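Local atomic coordinates of receptor-like protein kinase ANXUR1 (Arabidopsis thaliana, PDB entry 6FIG), a protein that is a plant receptor kinase involved in reproduction, whose ectodomain, built of malectin-like domains in tandem, probably senses extracellular signals and passes them to a protein kinase domain. Residues F189-G194 with N365-F370; I281-F286 with Y329-I334. One frame throughout, in Å; residues are numbered along the deposited sequence.

Contact 1: residues F189-G194 with N365-F370; sequences FRLNVG and NGLEIF. With CA (calcium ion), chain H.
A calcium site sits at one end of this antiparallel strand pair in the malectin-like fold. The ion takes Asn192 OD1 at 2.3 Å with the carbonyl oxygens of Val193 and Asn365; Ile249 and Thr252 complete the site. Asn192 reaches it with CG anti to the backbone N (chi1 -176°), while its ND2 bonds Gln196 O. From there 189-192 and 366-370 run almost exactly antiparallel. Leu191 N gives a short bond to Leu367 O (2.7 Å), nearly along the C=O axis, and Leu367 N answers on an in-plane lone pair of Leu191 O. Ile369 N bonds Phe189 O at 2.9 Å. On one face Arg190 and Glu368 lie side by side. The arginine chain bends at chi3 (-69°), so that Arg190 NE meets Glu368 OE2 at 2.9 Å, in the guanidinium plane and on that oxygen's anti lone pair. A water joins the same OE2 to Arg190 NH2. Arg190 NH1 forms a salt bridge with Glu125, and Glu368 OE1 a hydrogen bond with His285 NE2, so both buried charges are gripped from several sides. On the other face Phe189 CD2 touches Ile369 CD1 at 4.1 Å and Leu191 CD1 lies 4.3 Å from Leu367 CD2, while Val193 CG2 packs against Leu367 CB. His285 of the next strand bonds the backbone of both Asn365 and Gly366: a classic beta bulge at a calcium site of backbone carbonyls and side-chain oxygens.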
ATOM      1  N   PHE A 189     -21.246   2.578  -9.552  1.00 20.51           N
ATOM      2  CA  PHE A 189     -21.416   1.235  -8.982  1.00 20.82           C
ATOM      3  C   PHE A 189     -20.192   0.418  -9.317  1.00 19.76           C
ATOM      4  O   PHE A 189     -19.570   0.600 -10.381  1.00 19.37           O
ATOM      5  CB  PHE A 189     -22.655   0.528  -9.560  1.00 21.41           C
ATOM      6  CG  PHE A 189     -23.925   1.253  -9.274  1.00 22.00           C
ATOM      7  CD1 PHE A 189     -24.561   1.102  -8.059  1.00 22.78           C
ATOM      8  CD2 PHE A 189     -24.434   2.165 -10.197  1.00 22.00           C
ATOM      9  CE1 PHE A 189     -25.678   1.817  -7.764  1.00 23.85           C
ATOM     10  CE2 PHE A 189     -25.567   2.884  -9.920  1.00 23.28           C
ATOM     11  CZ  PHE A 189     -26.199   2.717  -8.704  1.00 23.87           C
ATOM     12  N   ARG A 190     -19.851  -0.469  -8.394  1.00 19.76           N
ATOM     13  CA  ARG A 190     -18.703  -1.343  -8.552  1.00 19.30           C
ATOM     14  C   ARG A 190     -19.024  -2.645  -7.879  1.00 20.40           C
ATOM     15  O   ARG A 190     -19.171  -2.691  -6.649  1.00 20.45           O
ATOM     16  CB  ARG A 190     -17.449  -0.746  -7.909  1.00 19.59           C
ATOM     17  CG  ARG A 190     -16.240  -1.646  -8.015  1.00 19.97           C
ATOM     18  CD  ARG A 190     -14.959  -0.956  -7.613  1.00 20.54           C
ATOM     19  NE  ARG A 190     -14.528   0.081  -8.543  1.00 20.19           N
ATOM     20  CZ  ARG A 190     -14.467   1.396  -8.295  1.00 21.87           C
ATOM     21  NH1 ARG A 190     -14.925   1.903  -7.162  1.00 21.59           N
ATOM     22  NH2 ARG A 190     -13.955   2.190  -9.216  1.00 22.89           N
ATOM     23  N   LEU A 191     -19.178  -3.705  -8.685  1.00 19.88           N
ATOM     24  CA  LEU A 191     -19.730  -4.961  -8.213  1.00 20.92           C
ATOM     25  C   LEU A 191     -18.848  -6.161  -8.477  1.00 20.35           C
ATOM     26  O   LEU A 191     -18.282  -6.301  -9.568  1.00 20.18           O
ATOM     27  CB  LEU A 191     -21.092  -5.251  -8.869  1.00 21.57           C
ATOM     28  CG  LEU A 191     -22.137  -4.149  -8.803  1.00 22.30           C
ATOM     29  CD1 LEU A 191     -23.389  -4.598  -9.527  1.00 22.72           C
ATOM     30  CD2 LEU A 191     -22.456  -3.738  -7.370  1.00 23.23           C
ATOM     31  N   ASN A 192     -18.735  -7.013  -7.466  1.00 20.91           N
ATOM     32  CA  ASN A 192     -18.242  -8.370  -7.650  1.00 21.33           C
ATOM     33  C   ASN A 192     -19.454  -9.234  -7.965  1.00 21.94           C
ATOM     34  O   ASN A 192     -20.211  -9.602  -7.070  1.00 23.49           O
ATOM     35  CB  ASN A 192     -17.556  -8.880  -6.378  1.00 22.42           C
ATOM     36  CG  ASN A 192     -16.950 -10.248  -6.548  1.00 22.20           C
ATOM     37  OD1 ASN A 192     -16.875 -10.745  -7.680  1.00 22.28           O
ATOM     38  ND2 ASN A 192     -16.534 -10.873  -5.448  1.00 23.67           N
ATOM     39  N   VAL A 193     -19.620  -9.543  -9.247  1.00 20.90           N
ATOM     40  CA  VAL A 193     -20.787 -10.301  -9.715  1.00 21.59           C
ATOM     41  C   VAL A 193     -20.640 -11.775  -9.295  1.00 22.84           C
ATOM     42  O   VAL A 193     -19.639 -12.438  -9.602  1.00 22.62           O
ATOM     43  CB  VAL A 193     -21.019 -10.104 -11.226  1.00 20.76           C
ATOM     44  CG1 VAL A 193     -22.184 -10.966 -11.700  1.00 21.83           C
ATOM     45  CG2 VAL A 193     -21.323  -8.643 -11.519  1.00 21.09           C
ATOM     46  N   GLY A 194     -21.634 -12.245  -8.561  1.00 24.02           N
ATOM     47  CA  GLY A 194     -21.670 -13.618  -8.084  1.00 25.81           C
ATOM     48  C   GLY A 194     -20.790 -13.914  -6.886  1.00 27.26           C
ATOM     49  O   GLY A 194     -20.704 -15.070  -6.475  1.00 29.51           O
ATOM     50  N   ASN A 365     -18.582 -11.683 -14.434  1.00 19.60           N
ATOM     51  CA  ASN A 365     -17.756 -11.793 -13.204  1.00 19.73           C
ATOM     52  C   ASN A 365     -17.677 -10.508 -12.380  1.00 19.99           C
ATOM     53  O   ASN A 365     -17.495 -10.563 -11.173  1.00 20.02           O
ATOM     54  CB  ASN A 365     -16.341 -12.241 -13.540  1.00 19.90           C
ATOM     55  CG  ASN A 365     -16.290 -13.572 -14.294  1.00 20.35           C
ATOM     56  OD1 ASN A 365     -16.797 -13.656 -15.424  1.00 20.89           O
ATOM     57  ND2 ASN A 365     -15.637 -14.602 -13.708  1.00 21.13           N
ATOM     58  N   GLY A 366     -17.821  -9.366 -13.029  1.00 19.99           N
ATOM     59  CA  GLY A 366     -17.724  -8.080 -12.344  1.00 19.59           C
ATOM     60  C   GLY A 366     -18.378  -7.008 -13.176  1.00 19.60           C
ATOM     61  O   GLY A 366     -18.563  -7.171 -14.397  1.00 18.93           O
ATOM     62  N   LEU A 367     -18.688  -5.879 -12.535  1.00 18.91           N
ATOM     63  CA  LEU A 367     -19.330  -4.781 -13.236  1.00 19.80           C
ATOM     64  C   LEU A 367     -19.006  -3.457 -12.590  1.00 19.92           C
ATOM     65  O   LEU A 367     -19.217  -3.306 -11.402  1.00 20.65           O
ATOM     66  CB  LEU A 367     -20.848  -4.961 -13.246  1.00 20.62           C
ATOM     67  CG  LEU A 367     -21.694  -3.906 -13.964  1.00 22.19           C
ATOM     68  CD1 LEU A 367     -21.355  -3.752 -15.451  1.00 22.51           C
ATOM     69  CD2 LEU A 367     -23.156  -4.254 -13.786  1.00 24.18           C
ATOM     70  N   GLU A 368     -18.572  -2.503 -13.398  1.00 19.20           N
ATOM     71  CA  GLU A 368     -18.418  -1.126 -12.928  1.00 19.53           C
ATOM     72  C   GLU A 368     -19.203  -0.218 -13.838  1.00 19.93           C
ATOM     73  O   GLU A 368     -19.272  -0.440 -15.053  1.00 19.93           O
ATOM     74  CB  GLU A 368     -16.966  -0.729 -12.925  1.00 19.93           C
ATOM     75  CG  GLU A 368     -16.126  -1.546 -11.968  1.00 20.37           C
ATOM     76  CD  GLU A 368     -14.662  -1.270 -12.146  1.00 20.23           C
ATOM     77  OE1 GLU A 368     -14.064  -1.770 -13.119  1.00 20.27           O
ATOM     78  OE2 GLU A 368     -14.071  -0.466 -11.352  1.00 21.19           O
ATOM     79  N   ILE A 369     -19.797   0.819 -13.253  1.00 19.00           N
ATOM     80  CA  ILE A 369     -20.538   1.819 -14.004  1.00 20.05           C
ATOM     81  C   ILE A 369     -19.941   3.179 -13.670  1.00 19.27           C
ATOM     82  O   ILE A 369     -19.872   3.527 -12.489  1.00 19.71           O
ATOM     83  CB  ILE A 369     -22.032   1.784 -13.698  1.00 20.73           C
ATOM     84  CG1 ILE A 369     -22.580   0.380 -14.037  1.00 21.88           C
ATOM     85  CG2 ILE A 369     -22.744   2.885 -14.473  1.00 21.63           C
ATOM     86  CD1 ILE A 369     -24.032   0.187 -13.763  1.00 23.49           C
ATOM     87  N   PHE A 370     -19.498   3.896 -14.699  1.00 18.60           N
ATOM     88  CA  PHE A 370     -18.915   5.245 -14.543  1.00 18.95           C
ATOM     89  C   PHE A 370     -19.724   6.300 -15.289  1.00 20.29           C
ATOM     90  O   PHE A 370     -20.152   6.081 -16.416  1.00 20.09           O
ATOM     91  CB  PHE A 370     -17.515   5.259 -15.120  1.00 19.74           C
ATOM     92  CG  PHE A 370     -16.603   4.260 -14.490  1.00 19.78           C
ATOM     93  CD1 PHE A 370     -15.998   4.520 -13.260  1.00 20.19           C
ATOM     94  CD2 PHE A 370     -16.345   3.055 -15.117  1.00 20.02           C
ATOM     95  CE1 PHE A 370     -15.170   3.569 -12.676  1.00 20.68           C
ATOM     96  CE2 PHE A 370     -15.514   2.119 -14.527  1.00 20.23           C
ATOM     97  CZ  PHE A 370     -14.940   2.378 -13.317  1.00 20.57           C
TER
HETATM   98 CA    CA H 501     -17.147 -12.163  -9.492  1.00 30.68          CA
HETATM   99  O   HOH W   1     -11.910   1.049 -11.174  1.00 23.39           O

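Contact 2: residues I281-F286 with Y329-I334; sequences ILRLHF and YKDYAI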
ATOM      1  N   ILE A 281     -20.310   4.701 -18.848  1.00 20.15           N
ATOM      2  CA  ILE A 281     -19.525   3.572 -19.321  1.00 21.14           C
ATOM      3  C   ILE A 281     -19.855   2.416 -18.410  1.00 20.35           C
ATOM      4  O   ILE A 281     -19.755   2.529 -17.189  1.00 20.52           O
ATOM      5  CB  ILE A 281     -18.016   3.871 -19.309  1.00 22.14           C
ATOM      6  CG1 ILE A 281     -17.708   4.928 -20.353  1.00 24.22           C
ATOM      7  CG2 ILE A 281     -17.197   2.596 -19.602  1.00 22.66           C
ATOM      8  CD1 ILE A 281     -16.306   5.469 -20.256  1.00 25.53           C
ATOM      9  N   LEU A 282     -20.234   1.279 -18.999  1.00 20.10           N
ATOM     10  CA  LEU A 282     -20.353   0.029 -18.266  1.00 20.04           C
ATOM     11  C   LEU A 282     -19.147  -0.808 -18.633  1.00 19.77           C
ATOM     12  O   LEU A 282     -18.906  -1.088 -19.812  1.00 20.18           O
ATOM     13  CB  LEU A 282     -21.618  -0.743 -18.630  1.00 21.00           C
ATOM     14  CG  LEU A 282     -22.938  -0.198 -18.109  1.00 23.34           C
ATOM     15  CD1 LEU A 282     -23.347   1.064 -18.867  1.00 26.08           C
ATOM     16  CD2 LEU A 282     -24.004  -1.273 -18.229  1.00 24.23           C
ATOM     17  N   ARG A 283     -18.390  -1.172 -17.614  1.00 18.33           N
ATOM     18  CA  ARG A 283     -17.240  -2.054 -17.733  1.00 18.27           C
ATOM     19  C   ARG A 283     -17.636  -3.431 -17.244  1.00 18.62           C
ATOM     20  O   ARG A 283     -17.901  -3.618 -16.065  1.00 18.74           O
ATOM     21  CB  ARG A 283     -16.066  -1.526 -16.897  1.00 18.38           C
ATOM     22  CG  ARG A 283     -14.864  -2.438 -17.011  1.00 18.59           C
ATOM     23  CD  ARG A 283     -13.607  -1.781 -16.497  1.00 19.69           C
ATOM     24  NE  ARG A 283     -13.170  -0.822 -17.480  1.00 20.55           N
ATOM     25  CZ  ARG A 283     -12.061  -0.108 -17.409  1.00 22.16           C
ATOM     26  NH1 ARG A 283     -11.241  -0.223 -16.350  1.00 22.61           N
ATOM     27  NH2 ARG A 283     -11.751   0.686 -18.420  1.00 23.13           N
ATOM     28  N   LEU A 284     -17.708  -4.397 -18.177  1.00 18.13           N
ATOM     29  CA  LEU A 284     -18.090  -5.757 -17.844  1.00 18.45           C
ATOM     30  C   LEU A 284     -16.836  -6.582 -17.748  1.00 18.27           C
ATOM     31  O   LEU A 284     -16.038  -6.591 -18.673  1.00 19.35           O
ATOM     32  CB  LEU A 284     -19.024  -6.333 -18.921  1.00 18.99           C
ATOM     33  CG  LEU A 284     -20.496  -5.920 -18.800  1.00 20.52           C
ATOM     34  CD1 LEU A 284     -20.738  -4.438 -18.932  1.00 21.17           C
ATOM     35  CD2 LEU A 284     -21.291  -6.650 -19.868  1.00 21.15           C
ATOM     36  N   HIS A 285     -16.665  -7.241 -16.612  1.00 17.73           N
ATOM     37  CA  HIS A 285     -15.500  -8.062 -16.339  1.00 18.27           C
ATOM     38  C   HIS A 285     -15.859  -9.537 -16.544  1.00 18.31           C
ATOM     39  O   HIS A 285     -16.870 -10.008 -16.005  1.00 18.90           O
ATOM     40  CB  HIS A 285     -15.046  -7.867 -14.890  1.00 18.36           C
ATOM     41  CG  HIS A 285     -14.507  -6.506 -14.598  1.00 18.60           C
ATOM     42  ND1 HIS A 285     -13.168  -6.199 -14.713  1.00 19.12           N
ATOM     43  CD2 HIS A 285     -15.126  -5.379 -14.202  1.00 18.71           C
ATOM     44  CE1 HIS A 285     -12.992  -4.932 -14.383  1.00 18.95           C
ATOM     45  NE2 HIS A 285     -14.158  -4.414 -14.059  1.00 18.62           N
ATOM     46  N   PHE A 286     -15.000 -10.240 -17.276  1.00 18.74           N
ATOM     47  CA  PHE A 286     -15.239 -11.659 -17.589  1.00 19.66           C
ATOM     48  C   PHE A 286     -14.017 -12.506 -17.327  1.00 20.25           C
ATOM     49  O   PHE A 286     -12.900 -12.064 -17.542  1.00 20.56           O
ATOM     50  CB  PHE A 286     -15.606 -11.848 -19.054  1.00 19.62           C
ATOM     51  CG  PHE A 286     -16.831 -11.122 -19.494  1.00 19.31           C
ATOM     52  CD1 PHE A 286     -18.106 -11.647 -19.264  1.00 19.61           C
ATOM     53  CD2 PHE A 286     -16.723  -9.946 -20.252  1.00 19.50           C
ATOM     54  CE1 PHE A 286     -19.233 -10.996 -19.738  1.00 19.37           C
ATOM     55  CE2 PHE A 286     -17.849  -9.300 -20.713  1.00 19.27           C
ATOM     56  CZ  PHE A 286     -19.107  -9.826 -20.474  1.00 19.40           C
ATOM     57  N   TYR A 329     -11.976  -7.389 -19.714  1.00 21.80           N
ATOM     58  CA  TYR A 329     -13.134  -6.545 -19.567  1.00 21.59           C
ATOM     59  C   TYR A 329     -13.507  -5.958 -20.916  1.00 22.21           C
ATOM     60  O   TYR A 329     -12.688  -5.924 -21.851  1.00 21.95           O
ATOM     61  CB  TYR A 329     -12.875  -5.432 -18.536  1.00 22.10           C
ATOM     62  CG  TYR A 329     -11.829  -4.456 -18.980  1.00 22.79           C
ATOM     63  CD1 TYR A 329     -10.489  -4.707 -18.749  1.00 24.71           C
ATOM     64  CD2 TYR A 329     -12.180  -3.295 -19.669  1.00 23.33           C
ATOM     65  CE1 TYR A 329      -9.503  -3.840 -19.183  1.00 25.98           C
ATOM     66  CE2 TYR A 329     -11.208  -2.403 -20.104  1.00 24.98           C
ATOM     67  CZ  TYR A 329      -9.871  -2.671 -19.832  1.00 26.34           C
ATOM     68  OH  TYR A 329      -8.862  -1.839 -20.251  1.00 29.39           O
ATOM     69  N   LYS A 330     -14.747  -5.508 -21.013  1.00 21.47           N
ATOM     70  CA  LYS A 330     -15.185  -4.768 -22.170  1.00 22.89           C
ATOM     71  C   LYS A 330     -15.973  -3.560 -21.713  1.00 21.15           C
ATOM     72  O   LYS A 330     -16.825  -3.675 -20.854  1.00 20.05           O
ATOM     73  CB  LYS A 330     -16.048  -5.604 -23.090  1.00 26.71           C
ATOM     74  CG  LYS A 330     -16.138  -4.961 -24.476  1.00 31.72           C
ATOM     75  CD  LYS A 330     -16.122  -6.003 -25.587  1.00 35.38           C
ATOM     76  CE  LYS A 330     -15.959  -5.347 -26.949  1.00 40.08           C
ATOM     77  NZ  LYS A 330     -17.162  -4.587 -27.384  1.00 42.66           N
ATOM     78  N   ASP A 331     -15.667  -2.413 -22.314  1.00 20.78           N
ATOM     79  CA  ASP A 331     -16.358  -1.164 -21.996  1.00 20.84           C
ATOM     80  C   ASP A 331     -17.417  -0.811 -23.054  1.00 20.60           C
ATOM     81  O   ASP A 331     -17.145  -0.804 -24.253  1.00 20.90           O
ATOM     82  CB  ASP A 331     -15.353  -0.010 -21.913  1.00 21.46           C
ATOM     83  CG  ASP A 331     -14.496  -0.059 -20.688  1.00 22.62           C
ATOM     84  OD1 ASP A 331     -14.803  -0.758 -19.716  1.00 21.40           O
ATOM     85  OD2 ASP A 331     -13.499   0.707 -20.690  1.00 24.89           O
ATOM     86  N   TYR A 332     -18.604  -0.466 -22.577  1.00 20.90           N
ATOM     87  CA  TYR A 332     -19.707  -0.004 -23.434  1.00 22.13           C
ATOM     88  C   TYR A 332     -20.191   1.342 -22.923  1.00 22.39           C
ATOM     89  O   TYR A 332     -20.209   1.559 -21.715  1.00 23.45           O
ATOM     90  CB  TYR A 332     -20.868  -0.993 -23.355  1.00 22.65           C
ATOM     91  CG  TYR A 332     -20.504  -2.403 -23.756  1.00 23.69           C
ATOM     92  CD1 TYR A 332     -20.521  -2.784 -25.087  1.00 24.85           C
ATOM     93  CD2 TYR A 332     -20.132  -3.338 -22.801  1.00 23.34           C
ATOM     94  CE1 TYR A 332     -20.182  -4.085 -25.463  1.00 24.86           C
ATOM     95  CE2 TYR A 332     -19.802  -4.637 -23.166  1.00 23.94           C
ATOM     96  CZ  TYR A 332     -19.836  -4.996 -24.487  1.00 24.39           C
ATOM     97  OH  TYR A 332     -19.489  -6.285 -24.799  1.00 26.29           O
ATOM     98  N   ALA A 333     -20.586   2.215 -23.828  1.00 22.53           N
ATOM     99  CA  ALA A 333     -21.067   3.551 -23.471  1.00 23.31           C
ATOM    100  C   ALA A 333     -22.513   3.750 -23.900  1.00 24.69           C
ATOM    101  O   ALA A 333     -22.929   3.300 -24.980  1.00 26.54           O
ATOM    102  CB  ALA A 333     -20.183   4.624 -24.087  1.00 24.12           C
ATOM    103  N   ILE A 334     -23.279   4.442 -23.057  1.00 24.52           N
ATOM    104  CA  ILE A 334     -24.682   4.747 -23.324  1.00 26.45           C
ATOM    105  C   ILE A 334     -25.015   6.137 -22.784  1.00 26.14           C
ATOM    106  O   ILE A 334     -24.737   6.403 -21.606  1.00 24.71           O
ATOM    107  CB  ILE A 334     -25.637   3.681 -22.687  1.00 27.39           C
ATOM    108  CG1 ILE A 334     -27.110   3.958 -23.030  1.00 30.61           C
ATOM    109  CG2 ILE A 334     -25.458   3.486 -21.196  1.00 26.87           C
ATOM    110  CD1 ILE A 334     -27.692   2.999 -24.017  1.00 32.12           C
TER
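Arg283 leaves its strand with CG anti to the backbone N (chi1 180°) and bends at chi3 (-75°), while Asp331 holds CG anti to its carbonyl carbon; the two side chains therefore run side by side, and their flat ends come together almost coplanar, 4° apart. The grip is side-on and two-pronged. Arg283 NE bonds Asp331 OD1 at 2.8 Å and Arg283 NH2 bonds Asp331 OD2 at 2.9 Å, both nearly straight and both on syn lone pairs, which fixes the rotation of carboxylate and guanidinium alike. Tyr329 takes the crowded first torsion, with CG between the backbone N and the carbonyl carbon, and this lays its ring obliquely over one face of the guanidinium. Arg283 CZ lies 4.2 Å from the centroid of the Tyr329 ring, an off-centre cation-pi contact; the closest approach is Arg283 NE to Tyr329 CD2, 3.4 Å. Tyr329 CB in turn sits over the face of the His285 imidazole, a CH-pi contact. His285 itself is held by Tyr250 OH at ND1.

Across the other face, Leu284 meets the Tyr332 ring at about a right angle, Leu284 CD1 coming to the ring edge 4.1 Å from Tyr332 CD2, and Leu282 CD1 lies 4.0 Å from Ile334 CG2. Between these two layers the backbones form two hydrogen-bonded pairs, Leu282 with Tyr332 and Leu284 with Lys330; the shortest bond, Leu282 N to Tyr332 O, measures 2.7 Å. Arg283 NH2 also bonds Leu164 O. Strand 278-287 has 363-372 as its other neighbour, and 327-336 pairs with 167-170, whose Ala168 touches Ile281, Asp331 and Ala333, while Ile303 of strand 299-303 packs against Leu282, Tyr332 and Ile334.

In the fold
Contacts 1 and 2 are consecutive antiparallel pairings, joined because strands 363-372 and 278-287 are themselves neighbours: Glu368 O lies 2.8 Å from Arg283 N, and Phe370 O likewise faces Ile281 N. Both are largely buried, though contact 1 lies nearer the centre of the chain. Each sets an arginine-carboxylate pair on one face and mostly aliphatic and aromatic groups on the other, but the chemistry differs. In contact 1 a single carboxylate oxygen, shared with a water, meets the arginine, and calcium holds the strands at the bulge; in contact 2 both oxygens are engaged, and a tyrosine covers the guanidinium instead. The Glu368-His285 bond bridges the two polar faces.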